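Local coordinates for malic enzyme (Entamoeba histolytica, PDB 3NV9), which probably catalyses the oxidative decarboxylation of malate to pyruvate, with NAD or NADP as the electron acceptor, at residues 379-384 with 422-427; 178-183 with 269-274; 2-5 with 9-12. All coordinates share one frame; numbering follows the deposited sequence.

Contact 1: 379-384 with 422-427. With SO4 (sulfate ion), chain C.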
ATOM      1  N   THR A 379       6.330  17.074 -16.206  1.00 28.85           N
ATOM      2  CA  THR A 379       6.996  17.568 -17.437  1.00 28.53           C
ATOM      3  C   THR A 379       8.455  17.751 -17.142  1.00 28.03           C
ATOM      4  O   THR A 379       8.834  17.772 -15.977  1.00 27.84           O
ATOM      5  CB  THR A 379       6.433  18.912 -17.906  1.00 28.94           C
ATOM      6  OG1 THR A 379       6.689  19.864 -16.879  1.00 27.40           O
ATOM      7  CG2 THR A 379       4.932  18.787 -18.147  1.00 27.42           C
ATOM      8  N   ASP A 380       9.262  17.905 -18.191  1.00 27.59           N
ATOM      9  CA  ASP A 380      10.684  18.195 -18.051  1.00 27.87           C
ATOM     10  C   ASP A 380      10.859  19.567 -17.362  1.00 27.74           C
ATOM     11  O   ASP A 380      11.729  19.750 -16.535  1.00 29.09           O
ATOM     12  CB  ASP A 380      11.411  18.182 -19.400  1.00 26.50           C
ATOM     13  CG  ASP A 380      11.626  16.770 -19.965  1.00 29.93           C
ATOM     14  OD1 ASP A 380      11.243  15.769 -19.296  1.00 31.93           O
ATOM     15  OD2 ASP A 380      12.202  16.656 -21.105  1.00 29.11           O
ATOM     16  N   ASN A 381      10.009  20.514 -17.685  1.00 27.80           N
ATOM     17  CA  ASN A 381      10.084  21.818 -17.045  1.00 27.54           C
ATOM     18  C   ASN A 381       9.949  21.719 -15.523  1.00 26.44           C
ATOM     19  O   ASN A 381      10.682  22.359 -14.780  1.00 25.60           O
ATOM     20  CB  ASN A 381       9.048  22.743 -17.650  1.00 26.81           C
ATOM     21  CG  ASN A 381       9.417  23.157 -19.076  1.00 28.32           C
ATOM     22  OD1 ASN A 381      10.536  22.928 -19.527  1.00 27.84           O
ATOM     23  ND2 ASN A 381       8.474  23.784 -19.784  1.00 25.82           N
ATOM     24  N   MET A 382       9.015  20.877 -15.099  1.00 25.95           N
ATOM     25  CA  MET A 382       8.725  20.686 -13.703  1.00 26.07           C
ATOM     26  C   MET A 382       9.951  20.073 -13.031  1.00 27.15           C
ATOM     27  O   MET A 382      10.373  20.553 -11.974  1.00 27.87           O
ATOM     28  CB  MET A 382       7.521  19.778 -13.557  1.00 25.78           C
ATOM     29  CG  MET A 382       6.220  20.514 -13.735  1.00 24.23           C
ATOM     30  SD  MET A 382       4.904  19.316 -13.996  1.00 25.50           S
ATOM     31  CE  MET A 382       4.702  18.638 -12.305  1.00 24.04           C
ATOM     32  N   ALA A 383      10.544  19.046 -13.668  1.00 25.85           N
ATOM     33  CA  ALA A 383      11.795  18.473 -13.172  1.00 25.09           C
ATOM     34  C   ALA A 383      12.878  19.513 -13.010  1.00 24.32           C
ATOM     35  O   ALA A 383      13.659  19.444 -12.076  1.00 21.58           O
ATOM     36  CB  ALA A 383      12.294  17.382 -14.076  1.00 25.06           C
ATOM     37  N   ILE A 384      12.945  20.441 -13.959  1.00 25.25           N
ATOM     38  CA  ILE A 384      13.997  21.483 -13.961  1.00 26.14           C
ATOM     39  C   ILE A 384      13.725  22.525 -12.857  1.00 25.32           C
ATOM     40  O   ILE A 384      14.616  22.983 -12.194  1.00 26.05           O
ATOM     41  CB  ILE A 384      14.155  22.129 -15.358  1.00 26.50           C
ATOM     42  CG1 ILE A 384      14.866  21.140 -16.324  1.00 27.37           C
ATOM     43  CG2 ILE A 384      14.916  23.469 -15.263  1.00 26.13           C
ATOM     44  CD1 ILE A 384      14.792  21.482 -17.821  1.00 24.95           C
ATOM     45  N   ALA A 422       5.008  23.037  -8.540  1.00 25.09           N
ATOM     46  CA  ALA A 422       3.568  23.311  -8.694  1.00 26.04           C
ATOM     47  C   ALA A 422       3.281  24.494  -9.616  1.00 27.05           C
ATOM     48  O   ALA A 422       2.326  24.470 -10.394  1.00 28.14           O
ATOM     49  CB  ALA A 422       2.924  23.542  -7.327  1.00 25.42           C
ATOM     50  N   MET A 423       4.102  25.532  -9.510  1.00 27.24           N
ATOM     51  CA  MET A 423       3.866  26.762 -10.224  1.00 27.62           C
ATOM     52  C   MET A 423       4.183  26.482 -11.687  1.00 27.88           C
ATOM     53  O   MET A 423       3.428  26.873 -12.589  1.00 27.59           O
ATOM     54  CB  MET A 423       4.780  27.881  -9.678  1.00 26.27           C
ATOM     55  CG  MET A 423       4.383  28.409  -8.304  1.00 28.04           C
ATOM     56  SD  MET A 423       2.672  28.985  -8.154  1.00 27.29           S
ATOM     57  CE  MET A 423       1.731  27.584  -7.520  1.00 23.55           C
ATOM     58  N   GLN A 424       5.327  25.826 -11.875  1.00 28.32           N
ATOM     59  CA  GLN A 424       5.757  25.305 -13.162  1.00 29.54           C
ATOM     60  C   GLN A 424       4.685  24.408 -13.779  1.00 28.95           C
ATOM     61  O   GLN A 424       4.399  24.550 -14.959  1.00 27.88           O
ATOM     62  CB  GLN A 424       7.117  24.608 -13.075  1.00 29.60           C
ATOM     63  CG  GLN A 424       7.765  24.409 -14.423  1.00 33.55           C
ATOM     64  CD  GLN A 424       8.177  25.738 -15.109  1.00 38.07           C
ATOM     65  OE1 GLN A 424       9.069  26.465 -14.658  1.00 38.04           O
ATOM     66  NE2 GLN A 424       7.534  26.024 -16.217  1.00 39.21           N
ATOM     67  N   ALA A 425       4.037  23.542 -12.987  1.00 29.09           N
ATOM     68  CA  ALA A 425       2.969  22.672 -13.582  1.00 28.96           C
ATOM     69  C   ALA A 425       1.839  23.550 -14.137  1.00 29.13           C
ATOM     70  O   ALA A 425       1.425  23.388 -15.280  1.00 28.00           O
ATOM     71  CB  ALA A 425       2.446  21.630 -12.582  1.00 27.56           C
ATOM     72  N   ILE A 426       1.356  24.493 -13.320  1.00 30.06           N
ATOM     73  CA  ILE A 426       0.422  25.537 -13.808  1.00 30.51           C
ATOM     74  C   ILE A 426       0.941  26.255 -15.066  1.00 31.29           C
ATOM     75  O   ILE A 426       0.219  26.358 -16.056  1.00 32.28           O
ATOM     76  CB  ILE A 426       0.088  26.585 -12.705  1.00 31.16           C
ATOM     77  CG1 ILE A 426      -0.541  25.868 -11.499  1.00 27.96           C
ATOM     78  CG2 ILE A 426      -0.819  27.722 -13.291  1.00 29.98           C
ATOM     79  CD1 ILE A 426      -0.714  26.734 -10.310  1.00 27.22           C
ATOM     80  N   LYS A 427       2.184  26.735 -15.044  1.00 31.38           N
ATOM     81  CA  LYS A 427       2.716  27.377 -16.229  1.00 31.97           C
ATOM     82  C   LYS A 427       2.789  26.444 -17.480  1.00 33.10           C
ATOM     83  O   LYS A 427       2.592  26.892 -18.620  1.00 33.56           O
ATOM     84  CB  LYS A 427       4.063  27.999 -15.934  1.00 31.32           C
ATOM     85  CG  LYS A 427       4.760  28.558 -17.169  1.00 34.47           C
ATOM     86  CD  LYS A 427       6.176  29.098 -16.852  1.00 38.56           C
ATOM     87  CE  LYS A 427       6.976  29.236 -18.147  1.00 41.27           C
ATOM     88  NZ  LYS A 427       7.921  30.388 -18.038  1.00 39.90           N
TER
HETATM   89  S   SO4 C 488       6.926  17.002 -21.703  1.00 46.28           S
HETATM   90  O1  SO4 C 488       6.864  17.962 -22.779  1.00 49.20           O
HETATM   91  O2  SO4 C 488       5.646  17.024 -20.999  1.00 47.69           O
HETATM   92  O3  SO4 C 488       7.157  15.673 -22.255  1.00 52.69           O
HETATM   93  O4  SO4 C 488       8.085  17.284 -20.891  1.00 46.61           O
HETATM   94  O   HOH W   1      11.744  25.002 -15.480  1.00 36.67           O

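Contact 2: 178-183 with 269-274. With SO4 (sulfate ion), chain C.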
ATOM      1  N   ILE A 178       6.862   1.706 -21.358  1.00 25.74           N
ATOM      2  CA  ILE A 178       5.964   1.748 -20.214  1.00 25.35           C
ATOM      3  C   ILE A 178       5.672   3.187 -19.815  1.00 25.74           C
ATOM      4  O   ILE A 178       4.523   3.570 -19.685  1.00 26.30           O
ATOM      5  CB  ILE A 178       6.546   0.951 -19.017  1.00 25.07           C
ATOM      6  CG1 ILE A 178       6.681  -0.543 -19.380  1.00 24.33           C
ATOM      7  CG2 ILE A 178       5.664   1.099 -17.798  1.00 26.52           C
ATOM      8  CD1 ILE A 178       7.706  -1.337 -18.473  1.00 20.98           C
ATOM      9  N   LEU A 179       6.699   4.000 -19.646  1.00 27.00           N
ATOM     10  CA  LEU A 179       6.462   5.373 -19.197  1.00 27.46           C
ATOM     11  C   LEU A 179       5.659   6.140 -20.260  1.00 28.76           C
ATOM     12  O   LEU A 179       4.593   6.717 -19.972  1.00 30.30           O
ATOM     13  CB  LEU A 179       7.793   6.078 -18.865  1.00 25.92           C
ATOM     14  CG  LEU A 179       7.632   7.612 -18.630  1.00 25.32           C
ATOM     15  CD1 LEU A 179       6.763   7.907 -17.409  1.00 20.01           C
ATOM     16  CD2 LEU A 179       8.928   8.366 -18.576  1.00 18.19           C
ATOM     17  N   ASP A 180       6.155   6.101 -21.490  1.00 30.04           N
ATOM     18  CA  ASP A 180       5.632   6.909 -22.599  1.00 30.71           C
ATOM     19  C   ASP A 180       4.160   6.638 -22.847  1.00 30.42           C
ATOM     20  O   ASP A 180       3.389   7.583 -23.015  1.00 30.99           O
ATOM     21  CB  ASP A 180       6.466   6.664 -23.876  1.00 31.65           C
ATOM     22  CG  ASP A 180       7.907   7.068 -23.709  1.00 33.55           C
ATOM     23  OD1 ASP A 180       8.181   7.823 -22.763  1.00 40.21           O
ATOM     24  OD2 ASP A 180       8.788   6.648 -24.494  1.00 33.73           O
ATOM     25  N   VAL A 181       3.761   5.353 -22.830  1.00 29.71           N
ATOM     26  CA  VAL A 181       2.329   4.980 -22.976  1.00 28.27           C
ATOM     27  C   VAL A 181       1.531   5.369 -21.766  1.00 28.27           C
ATOM     28  O   VAL A 181       0.505   6.049 -21.889  1.00 29.62           O
ATOM     29  CB  VAL A 181       2.136   3.457 -23.162  1.00 28.23           C
ATOM     30  CG1 VAL A 181       0.671   3.100 -23.144  1.00 27.23           C
ATOM     31  CG2 VAL A 181       2.765   2.993 -24.452  1.00 25.36           C
ATOM     32  N   LEU A 182       1.985   4.930 -20.581  1.00 27.60           N
ATOM     33  CA  LEU A 182       1.236   5.177 -19.321  1.00 26.89           C
ATOM     34  C   LEU A 182       1.038   6.632 -18.996  1.00 26.76           C
ATOM     35  O   LEU A 182       0.031   6.974 -18.456  1.00 26.83           O
ATOM     36  CB  LEU A 182       1.910   4.547 -18.089  1.00 25.92           C
ATOM     37  CG  LEU A 182       1.845   3.055 -18.030  1.00 23.14           C
ATOM     38  CD1 LEU A 182       2.589   2.618 -16.816  1.00 19.75           C
ATOM     39  CD2 LEU A 182       0.376   2.572 -18.050  1.00 21.22           C
ATOM     40  N   ARG A 183       2.020   7.474 -19.291  1.00 27.89           N
ATOM     41  CA  ARG A 183       1.847   8.877 -18.986  1.00 30.38           C
ATOM     42  C   ARG A 183       0.685   9.505 -19.781  1.00 31.35           C
ATOM     43  O   ARG A 183       0.107  10.480 -19.361  1.00 31.49           O
ATOM     44  CB  ARG A 183       3.173   9.630 -19.135  1.00 29.53           C
ATOM     45  CG  ARG A 183       3.427  10.279 -20.441  1.00 31.82           C
ATOM     46  CD  ARG A 183       4.866  10.714 -20.454  1.00 33.68           C
ATOM     47  NE  ARG A 183       5.103  11.901 -19.616  1.00 32.60           N
ATOM     48  CZ  ARG A 183       5.448  13.101 -20.104  1.00 31.45           C
ATOM     49  NH1 ARG A 183       5.577  13.250 -21.424  1.00 26.62           N
ATOM     50  NH2 ARG A 183       5.672  14.143 -19.289  1.00 25.40           N
ATOM     51  N   ARG A 269      12.864   1.669 -30.437  1.00 51.04           N
ATOM     52  CA  ARG A 269      12.613   1.556 -29.026  1.00 48.70           C
ATOM     53  C   ARG A 269      13.621   2.455 -28.335  1.00 47.42           C
ATOM     54  O   ARG A 269      13.365   2.954 -27.239  1.00 46.69           O
ATOM     55  CB  ARG A 269      12.775   0.119 -28.578  1.00 48.52           C
ATOM     56  CG  ARG A 269      11.572  -0.726 -28.876  1.00 48.46           C
ATOM     57  CD  ARG A 269      11.984  -2.161 -29.110  1.00 48.01           C
ATOM     58  NE  ARG A 269      13.251  -2.503 -28.462  1.00 45.82           N
ATOM     59  CZ  ARG A 269      13.867  -3.675 -28.605  1.00 48.30           C
ATOM     60  NH1 ARG A 269      13.324  -4.613 -29.380  1.00 50.65           N
ATOM     61  NH2 ARG A 269      15.022  -3.917 -27.983  1.00 47.73           N
ATOM     62  N   PHE A 270      14.748   2.682 -29.019  1.00 46.04           N
ATOM     63  CA  PHE A 270      15.837   3.525 -28.533  1.00 44.29           C
ATOM     64  C   PHE A 270      15.842   4.949 -29.139  1.00 42.21           C
ATOM     65  O   PHE A 270      16.891   5.568 -29.296  1.00 41.93           O
ATOM     66  CB  PHE A 270      17.161   2.821 -28.804  1.00 44.50           C
ATOM     67  CG  PHE A 270      17.463   1.669 -27.853  1.00 48.92           C
ATOM     68  CD1 PHE A 270      17.220   0.330 -28.236  1.00 51.44           C
ATOM     69  CD2 PHE A 270      18.007   1.906 -26.573  1.00 49.57           C
ATOM     70  CE1 PHE A 270      17.528  -0.750 -27.343  1.00 51.93           C
ATOM     71  CE2 PHE A 270      18.320   0.826 -25.682  1.00 50.97           C
ATOM     72  CZ  PHE A 270      18.088  -0.493 -26.066  1.00 50.85           C
ATOM     73  N   TYR A 271      14.680   5.475 -29.470  1.00 40.83           N
ATOM     74  CA  TYR A 271      14.597   6.806 -30.061  1.00 41.04           C
ATOM     75  C   TYR A 271      15.326   7.923 -29.231  1.00 41.61           C
ATOM     76  O   TYR A 271      15.938   8.825 -29.822  1.00 41.40           O
ATOM     77  CB  TYR A 271      13.149   7.188 -30.305  1.00 40.68           C
ATOM     78  CG  TYR A 271      12.370   7.578 -29.061  1.00 44.12           C
ATOM     79  CD1 TYR A 271      12.243   8.920 -28.672  1.00 46.70           C
ATOM     80  CD2 TYR A 271      11.732   6.610 -28.282  1.00 47.37           C
ATOM     81  CE1 TYR A 271      11.516   9.291 -27.534  1.00 45.71           C
ATOM     82  CE2 TYR A 271      11.007   6.962 -27.139  1.00 49.24           C
ATOM     83  CZ  TYR A 271      10.901   8.311 -26.762  1.00 49.63           C
ATOM     84  OH  TYR A 271      10.171   8.652 -25.608  1.00 50.73           O
ATOM     85  N   ARG A 272      15.274   7.851 -27.884  1.00 40.08           N
ATOM     86  CA  ARG A 272      15.971   8.844 -27.062  1.00 38.57           C
ATOM     87  C   ARG A 272      17.494   8.840 -27.330  1.00 37.83           C
ATOM     88  O   ARG A 272      18.127   9.890 -27.453  1.00 37.23           O
ATOM     89  CB  ARG A 272      15.582   8.734 -25.555  1.00 38.24           C
ATOM     90  CG  ARG A 272      14.105   8.369 -25.290  1.00 35.33           C
ATOM     91  CD  ARG A 272      13.350   9.178 -24.188  1.00 36.47           C
ATOM     92  NE  ARG A 272      13.156  10.533 -24.627  1.00 33.66           N
ATOM     93  CZ  ARG A 272      12.186  11.386 -24.289  1.00 34.78           C
ATOM     94  NH1 ARG A 272      11.181  11.123 -23.417  1.00 27.34           N
ATOM     95  NH2 ARG A 272      12.252  12.565 -24.895  1.00 32.08           N
ATOM     96  N   LYS A 273      18.098   7.667 -27.471  1.00 37.58           N
ATOM     97  CA  LYS A 273      19.525   7.649 -27.826  1.00 37.35           C
ATOM     98  C   LYS A 273      19.714   8.214 -29.243  1.00 37.78           C
ATOM     99  O   LYS A 273      20.722   8.881 -29.524  1.00 36.85           O
ATOM    100  CB  LYS A 273      20.166   6.256 -27.696  1.00 37.19           C
ATOM    101  CG  LYS A 273      20.077   5.596 -26.304  1.00 36.96           C
ATOM    102  CD  LYS A 273      20.587   4.125 -26.335  1.00 39.29           C
ATOM    103  CE  LYS A 273      22.023   3.972 -26.880  1.00 39.62           C
ATOM    104  NZ  LYS A 273      22.501   2.552 -26.909  1.00 41.80           N
ATOM    105  N   TRP A 274      18.729   7.972 -30.101  1.00 38.57           N
ATOM    106  CA  TRP A 274      18.765   8.441 -31.488  1.00 41.34           C
ATOM    107  C   TRP A 274      18.758   9.985 -31.638  1.00 42.01           C
ATOM    108  O   TRP A 274      19.612  10.536 -32.368  1.00 42.57           O
ATOM    109  CB  TRP A 274      17.657   7.783 -32.328  1.00 40.96           C
ATOM    110  CG  TRP A 274      17.749   8.212 -33.765  1.00 45.19           C
ATOM    111  CD1 TRP A 274      16.745   8.773 -34.535  1.00 44.29           C
ATOM    112  CD2 TRP A 274      18.926   8.168 -34.596  1.00 44.24           C
ATOM    113  NE1 TRP A 274      17.243   9.058 -35.783  1.00 47.22           N
ATOM    114  CE2 TRP A 274      18.569   8.696 -35.846  1.00 46.14           C
ATOM    115  CE3 TRP A 274      20.235   7.710 -34.404  1.00 45.09           C
ATOM    116  CZ2 TRP A 274      19.486   8.791 -36.903  1.00 47.62           C
ATOM    117  CZ3 TRP A 274      21.154   7.819 -35.439  1.00 44.15           C
ATOM    118  CH2 TRP A 274      20.777   8.354 -36.673  1.00 46.29           C
TER
HETATM  119  S   SO4 C 488       6.926  17.002 -21.703  1.00 46.28           S
HETATM  120  O1  SO4 C 488       6.864  17.962 -22.779  1.00 49.20           O
HETATM  121  O2  SO4 C 488       5.646  17.024 -20.999  1.00 47.69           O
HETATM  122  O3  SO4 C 488       7.157  15.673 -22.255  1.00 52.69           O
HETATM  123  O4  SO4 C 488       8.085  17.284 -20.891  1.00 46.61           O
HETATM  124  O   HOH W   2      10.711   8.630 -22.256  1.00 27.52           O

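Contact 3: 2-5 with 9-12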
ATOM      1  N   ALA A   2      36.624   5.327  20.084  1.00 52.95           N
ATOM      2  CA  ALA A   2      35.190   5.633  20.158  1.00 50.21           C
ATOM      3  C   ALA A   2      34.313   4.471  19.688  1.00 48.28           C
ATOM      4  O   ALA A   2      34.691   3.655  18.807  1.00 48.26           O
ATOM      5  CB  ALA A   2      34.845   6.935  19.397  1.00 51.03           C
ATOM      6  N   GLN A   3      33.158   4.355  20.326  1.00 45.13           N
ATOM      7  CA  GLN A   3      32.162   3.499  19.778  1.00 41.48           C
ATOM      8  C   GLN A   3      31.166   4.367  19.000  1.00 38.47           C
ATOM      9  O   GLN A   3      31.064   5.586  19.155  1.00 36.73           O
ATOM     10  CB  GLN A   3      31.533   2.603  20.837  1.00 42.12           C
ATOM     11  CG  GLN A   3      30.568   3.278  21.752  1.00 44.37           C
ATOM     12  CD  GLN A   3      29.645   2.291  22.474  1.00 47.80           C
ATOM     13  OE1 GLN A   3      28.485   2.622  22.759  1.00 50.20           O
ATOM     14  NE2 GLN A   3      30.156   1.089  22.792  1.00 46.69           N
ATOM     15  N   LEU A   4      30.497   3.722  18.085  1.00 35.07           N
ATOM     16  CA  LEU A   4      29.573   4.390  17.232  1.00 33.18           C
ATOM     17  C   LEU A   4      28.457   5.044  18.062  1.00 32.09           C
ATOM     18  O   LEU A   4      27.996   4.476  19.041  1.00 30.85           O
ATOM     19  CB  LEU A   4      29.006   3.303  16.344  1.00 32.42           C
ATOM     20  CG  LEU A   4      28.949   3.335  14.838  1.00 31.02           C
ATOM     21  CD1 LEU A   4      29.862   4.367  14.113  1.00 26.91           C
ATOM     22  CD2 LEU A   4      29.197   1.932  14.474  1.00 24.61           C
ATOM     23  N   LYS A   5      28.042   6.237  17.660  1.00 31.70           N
ATOM     24  CA  LYS A   5      26.898   6.917  18.280  1.00 31.50           C
ATOM     25  C   LYS A   5      25.579   6.392  17.764  1.00 30.91           C
ATOM     26  O   LYS A   5      25.486   5.975  16.604  1.00 30.54           O
ATOM     27  CB  LYS A   5      26.944   8.428  18.019  1.00 31.54           C
ATOM     28  CG  LYS A   5      28.179   9.095  18.615  1.00 32.69           C
ATOM     29  CD  LYS A   5      28.111  10.580  18.512  1.00 38.09           C
ATOM     30  CE  LYS A   5      29.414  11.140  19.024  1.00 40.89           C
ATOM     31  NZ  LYS A   5      29.389  12.610  18.869  1.00 43.68           N
ATOM     32  N   SER A   9      26.537   9.388  13.349  1.00 25.70           N
ATOM     33  CA  SER A   9      27.284  10.602  12.885  1.00 26.08           C
ATOM     34  C   SER A   9      28.814  10.498  12.884  1.00 26.80           C
ATOM     35  O   SER A   9      29.483  11.323  12.273  1.00 27.42           O
ATOM     36  CB  SER A   9      26.879  11.845  13.717  1.00 25.94           C
ATOM     37  OG  SER A   9      26.821  11.496  15.112  1.00 26.70           O
ATOM     38  N   ASN A  10      29.377   9.498  13.556  1.00 27.48           N
ATOM     39  CA  ASN A  10      30.800   9.480  13.809  1.00 28.50           C
ATOM     40  C   ASN A  10      31.457   8.213  13.283  1.00 29.35           C
ATOM     41  O   ASN A  10      32.405   7.695  13.886  1.00 29.73           O
ATOM     42  CB  ASN A  10      31.070   9.621  15.309  1.00 28.02           C
ATOM     43  CG  ASN A  10      30.589   8.401  16.124  1.00 29.12           C
ATOM     44  OD1 ASN A  10      29.590   7.734  15.778  1.00 31.41           O
ATOM     45  ND2 ASN A  10      31.292   8.121  17.234  1.00 28.07           N
ATOM     46  N   LEU A  11      30.946   7.704  12.169  1.00 29.21           N
ATOM     47  CA  LEU A  11      31.494   6.474  11.620  1.00 29.57           C
ATOM     48  C   LEU A  11      32.961   6.660  11.203  1.00 29.68           C
ATOM     49  O   LEU A  11      33.775   5.804  11.502  1.00 28.99           O
ATOM     50  CB  LEU A  11      30.658   5.928  10.458  1.00 28.07           C
ATOM     51  CG  LEU A  11      31.338   4.773   9.704  1.00 29.52           C
ATOM     52  CD1 LEU A  11      31.321   3.476  10.467  1.00 28.01           C
ATOM     53  CD2 LEU A  11      30.689   4.577   8.336  1.00 29.18           C
ATOM     54  N   GLU A  12      33.262   7.765  10.521  1.00 30.02           N
ATOM     55  CA  GLU A  12      34.619   8.120  10.113  1.00 32.23           C
ATOM     56  C   GLU A  12      35.653   7.924  11.233  1.00 32.36           C
ATOM     57  O   GLU A  12      36.709   7.305  11.014  1.00 33.02           O
ATOM     58  CB  GLU A  12      34.690   9.550   9.540  1.00 31.73           C
ATOM     59  CG  GLU A  12      33.809   9.800   8.281  1.00 35.81           C
ATOM     60  CD  GLU A  12      34.257   9.066   6.992  1.00 40.61           C
ATOM     61  OE1 GLU A  12      35.476   8.831   6.788  1.00 42.09           O
ATOM     62  OE2 GLU A  12      33.371   8.749   6.154  1.00 41.28           O
TER

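Contact 1: 379-384 with 422-427
M382 and A425 form the apolar pair between these two helices. The thioether of M382 lies alongside A425, with SD 3.7 Å from CB of A425. A bend at the third torsion (chi3 74°) brings the terminal CE against the same methyl. Q424 lies against N381: its CG rests 3.6 Å from O of N381, and its amide end lies beside CB of N381.

Helices 380-396 and 413-428 belong to the NAD-binding, Rossmann-type domain. The axes of residues 380-384 and 422-427 run close to antiparallel, at 155°, and approach to 8.6 Å.

Polar links between the two segments are indirect. Water 1 donates to O of N381 at 2.9 Å and makes a weak bond to OE1 of Q424. One turn after Q424, D428 accepts from both N381 ND2 and Q424 NE2, tying the two amides to one carboxylate oxygen.

The start of helix 380-396 is finished by a capping box. OG1 of T379, at the N-cap, accepts from N of M382 at 3.1 Å and is also hydrogen-bonded to OD2 of D428, which ties the cap to the second helix; the return bond from N of T379 to SD of M382 is long at 3.5 Å and weak. A sulfate, probably from the crystallisation liquor, uses the same helix end: N of D380 donates to its O4 at 3.0 Å, nearly straight (170°). The D380 carboxylate turns instead to R236 and Q196.

Contact 2: 178-183 with 269-274
Y271 reaches across to D180 from the first turn of helix 271-279, and its course illustrates how one phenol can join helices whose backbones lie well apart. At CB the side chain leaves with CG set between its own backbone N and carbonyl carbon (chi1 75°), a direction that sends the ring toward helix 174-185. Along the ring, one face is covered by the neighbouring R272, whose CG sits 3.5 Å above the plane and offset toward the rim. Farther out, CE2 passes 3.5 Å from OD2 of D180, which lies at the ring edge and near its plane. At the tip, OH of Y271 donates to that same OD2 at 2.7 Å. The two side chains come from opposite directions with ring and carboxylate planes 58° apart, and the hydroxyl meets OD2 from well above the carboxylate plane.

Helix 174-185 is in the N-terminal malic enzyme part of the chain and helix 271-279 in the NAD-binding, Rossmann-type part, so the bond bridges the two at the protein surface, where the nearest CA atoms, those of D180 and R269, are 10.9 Å apart.

The other carboxylate oxygen is served through solvent. Water 2 donates to OD1 of D180 at 2.7 Å and accepts from NH1 of R272 at 2.8 Å, linking opposite charges too distant for a salt bridge. One turn on from D180, R183 presents the edge of its guanidinium to the sulfate: NH1 donates to O3 at 3.0 Å, and NH2 makes a weak bond to O2 at 3.4 Å.

Contact 3: 2-5 with 9-12
OD1 of N10 accepts from the backbone N of K5 at 2.9 Å, with an almost straight N-H (168°) that is tilted moderately from the amide's carbonyl plane. The other end of the same amide completes the grip: ND2 donates to O of Q3 at 3.2 Å. That oxygen lies nearly in the amide plane of N10, although the donor stands above the plane of the Q3 carbonyl. Chi1 of 67° places CG of N10 between its backbone N and carbonyl carbon, where the amide can face the 2-5 chain.

Taking the O before L4 and the N after it, the asparagine side chain makes a bonding pattern that resembles the way a residue of a neighbouring parallel strand pairs with an extended chain. In this way the N-terminal segment is held against the turn leading into helix 11-14.

Aliphatic contacts flank the amide. CG of K5 lies 3.4 Å from OD1 of N10 and almost as near CG and ND2 of N10. CD1 of L4 rests 3.6 Å from CA of L11 and 4.0 Å from CD1 of L11. Both leucines then pack on L477 of helix 470-485 and F31 of helix 21-43.

Contacts 1 and 2, with centres about 20 Å apart, touch through T379 and R183 and share one sulfate, but no helix is common to any two contacts. Contact 1, partly buried, joins two helices of the NAD-binding domain by apolar touch; contact 2 is a surface meeting of a helix from the N-terminal part with one from the NAD-binding part. Both have a water bridge, yet of the two only contact 2 has a direct side-chain hydrogen bond. Contact 3 lies beyond the chain's centre from both, about 41 Å and 45 Å away between centres. Local in sequence and partly buried with exposed residues at its edge, it combines amide-to-backbone bonds with buried leucines.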